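PDB 2REM: disulfide oxidoreductase from Xylella fastidiosa, which probably catalyses thiol-disulfide exchange in the periplasm, as DsbA-type oxidoreductases of the thioredoxin family do when they introduce disulfide bonds into newly exported proteins. Local coordinates for residues R76-D82 / V137-F141. Residues are numbered along the deposited sequence.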
loop_
_atom_site.group_PDB
_atom_site.type_symbol
_atom_site.label_atom_id
_atom_site.label_comp_id
_atom_site.label_asym_id
_atom_site.label_seq_id
_atom_site.Cartn_x
_atom_site.Cartn_y
_atom_site.Cartn_z
ATOM N N ARG A 76 -3.528 10.564 -0.253
ATOM C CA ARG A 76 -3.101 11.571 -1.187
ATOM C C ARG A 76 -1.641 11.989 -0.927
ATOM O O ARG A 76 -0.885 12.212 -1.876
ATOM C CB ARG A 76 -4.090 12.749 -1.140
ATOM C CG ARG A 76 -4.225 13.483 -2.427
ATOM C CD ARG A 76 -5.336 14.536 -2.318
ATOM N NE ARG A 76 -6.672 13.956 -2.374
ATOM C CZ ARG A 76 -7.323 13.604 -3.479
ATOM N NH1 ARG A 76 -8.554 13.112 -3.357
ATOM N NH2 ARG A 76 -6.764 13.751 -4.705
ATOM N N ALA A 77 -1.257 12.073 0.349
ATOM C CA ALA A 77 0.123 12.330 0.739
ATOM C C ALA A 77 1.047 11.286 0.106
ATOM O O ALA A 77 2.026 11.625 -0.521
ATOM C CB ALA A 77 0.285 12.297 2.243
ATOM N N TYR A 78 0.735 10.014 0.321
ATOM C CA TYR A 78 1.539 8.954 -0.267
ATOM C C TYR A 78 1.683 9.122 -1.769
ATOM O O TYR A 78 2.778 9.046 -2.306
ATOM C CB TYR A 78 0.949 7.565 0.029
ATOM C CG TYR A 78 1.743 6.523 -0.723
ATOM C CD1 TYR A 78 3.009 6.133 -0.267
ATOM C CD2 TYR A 78 1.241 5.960 -1.914
ATOM C CE1 TYR A 78 3.777 5.207 -0.987
ATOM C CE2 TYR A 78 1.987 5.026 -2.638
ATOM C CZ TYR A 78 3.246 4.662 -2.165
ATOM O OH TYR A 78 3.981 3.745 -2.860
ATOM N N LEU A 79 0.555 9.302 -2.451
ATOM C CA LEU A 79 0.573 9.409 -3.901
ATOM C C LEU A 79 1.376 10.610 -4.376
ATOM O O LEU A 79 2.125 10.488 -5.311
ATOM C CB LEU A 79 -0.853 9.439 -4.480
ATOM C CG LEU A 79 -1.612 8.134 -4.146
ATOM C CD1 LEU A 79 -3.074 8.324 -4.423
ATOM C CD2 LEU A 79 -1.080 6.935 -4.920
ATOM N N ALA A 80 1.179 11.767 -3.747
ATOM C CA ALA A 80 1.962 12.958 -4.098
ATOM C C ALA A 80 3.459 12.668 -3.885
ATOM O O ALA A 80 4.278 12.970 -4.732
ATOM C CB ALA A 80 1.525 14.166 -3.263
ATOM N N ALA A 81 3.791 12.049 -2.754
ATOM C CA ALA A 81 5.185 11.683 -2.463
ATOM C C ALA A 81 5.728 10.782 -3.549
ATOM O O ALA A 81 6.861 10.933 -3.990
ATOM C CB ALA A 81 5.271 10.973 -1.133
ATOM N N ASP A 82 4.911 9.827 -3.966
ATOM C CA ASP A 82 5.330 8.881 -4.992
ATOM C C ASP A 82 5.531 9.545 -6.334
ATOM O O ASP A 82 6.534 9.306 -6.993
ATOM C CB ASP A 82 4.357 7.700 -5.117
ATOM C CG ASP A 82 4.974 6.531 -5.860
ATOM O OD1 ASP A 82 6.196 6.319 -5.739
ATOM O OD2 ASP A 82 4.256 5.821 -6.555
ATOM N N VAL A 137 -2.115 12.973 -9.093
ATOM C CA VAL A 137 -2.473 12.425 -7.798
ATOM C C VAL A 137 -3.951 12.038 -7.716
ATOM O O VAL A 137 -4.286 10.970 -7.199
ATOM C CB VAL A 137 -2.058 13.387 -6.676
ATOM C CG1 VAL A 137 -2.806 13.060 -5.362
ATOM C CG2 VAL A 137 -0.553 13.280 -6.504
ATOM N N GLU A 138 -4.822 12.893 -8.246
ATOM C CA GLU A 138 -6.254 12.612 -8.207
ATOM C C GLU A 138 -6.536 11.334 -9.007
ATOM O O GLU A 138 -7.287 10.458 -8.554
ATOM C CB GLU A 138 -7.041 13.797 -8.761
ATOM C CG GLU A 138 -8.516 13.539 -8.979
ATOM C CD GLU A 138 -9.328 13.365 -7.682
ATOM O OE1 GLU A 138 -8.804 13.687 -6.592
ATOM O OE2 GLU A 138 -10.509 12.920 -7.777
ATOM N N LYS A 139 -5.907 11.225 -10.180
ATOM C CA LYS A 139 -5.979 9.979 -10.958
ATOM C C LYS A 139 -5.567 8.732 -10.164
ATOM O O LYS A 139 -6.310 7.743 -10.110
ATOM C CB LYS A 139 -5.177 10.100 -12.253
ATOM C CG LYS A 139 -5.214 8.856 -13.092
ATOM C CD LYS A 139 -4.332 9.014 -14.299
ATOM C CE LYS A 139 -4.273 7.700 -15.060
ATOM N NZ LYS A 139 -3.640 7.961 -16.361
ATOM N N ARG A 140 -4.384 8.782 -9.549
ATOM C CA ARG A 140 -3.878 7.686 -8.728
ATOM C C ARG A 140 -4.768 7.440 -7.508
ATOM O O ARG A 140 -4.985 6.288 -7.094
ATOM C CB ARG A 140 -2.452 8.013 -8.247
ATOM C CG ARG A 140 -1.507 8.138 -9.415
ATOM C CD ARG A 140 -0.107 8.324 -8.954
ATOM N NE ARG A 140 0.756 8.463 -10.105
ATOM C CZ ARG A 140 2.045 8.166 -10.127
ATOM N NH1 ARG A 140 2.640 7.693 -9.051
ATOM N NH2 ARG A 140 2.723 8.344 -11.250
ATOM N N PHE A 141 -5.276 8.532 -6.936
ATOM C CA PHE A 141 -6.194 8.442 -5.800
ATOM C C PHE A 141 -7.488 7.716 -6.194
ATOM O O PHE A 141 -7.955 6.806 -5.490
ATOM C CB PHE A 141 -6.483 9.861 -5.276
ATOM C CG PHE A 141 -7.431 9.913 -4.116
ATOM C CD1 PHE A 141 -6.949 10.005 -2.814
ATOM C CD2 PHE A 141 -8.817 9.912 -4.334
ATOM C CE1 PHE A 141 -7.847 10.074 -1.736
ATOM C CE2 PHE A 141 -9.719 10.017 -3.273
ATOM C CZ PHE A 141 -9.234 10.090 -1.973
HETATM O O HOH W 1 1.743 6.119 -6.883
#
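Arg76 NH2 donates a 2.8 Å hydrogen bond to Glu138 OE1 in a salt bridge, to which Arg76 NH1 adds a weak 3.3 Å bond to the same oxygen. The planar guanidinium can bond at its edge while a face stacks: it lies flat on the Phe141 ring, planes at 23°, with Arg76 CZ 3.8 Å from the ring centroid, a cation-pi contact. Glu138 and Phe141, three residues apart on a helix, thus serve one cation together. A second salt bridge, Asp82 OD2 to Arg140 NH1, is long at 3.5 Å; a water bridges the same two atoms, donating to Asp82 OD2 at 2.6 Å and accepting from Arg140 NH1 at 2.8 Å, while Arg140 NE pairs with Glu136.

Between these polar ends lies Leu79, its CD1 3.8 Å from Phe141 CB and its CD2 3.8 Å from Arg140 CB. Beta-branched Val137 fills the neighbouring space, CG1 3.3 Å from Arg76 CG and CG2 4.0 Å from Ala80 CB, where a small methyl suits the position because Phe128 and Thr131 of helix 125-132 also press on it. The local axes of 76-82 and 137-141 approach to 9.2 Å, their N-to-C directions at 126°. Helix 71-83 belongs to the helical insertion characteristic of DsbA, and helix 135-151 leads back to the thioredoxin fold. Their junction combines an apolar centre with charge pairs at both ends, the aliphatic stem and flat cation of Arg76 linking the two chemistries.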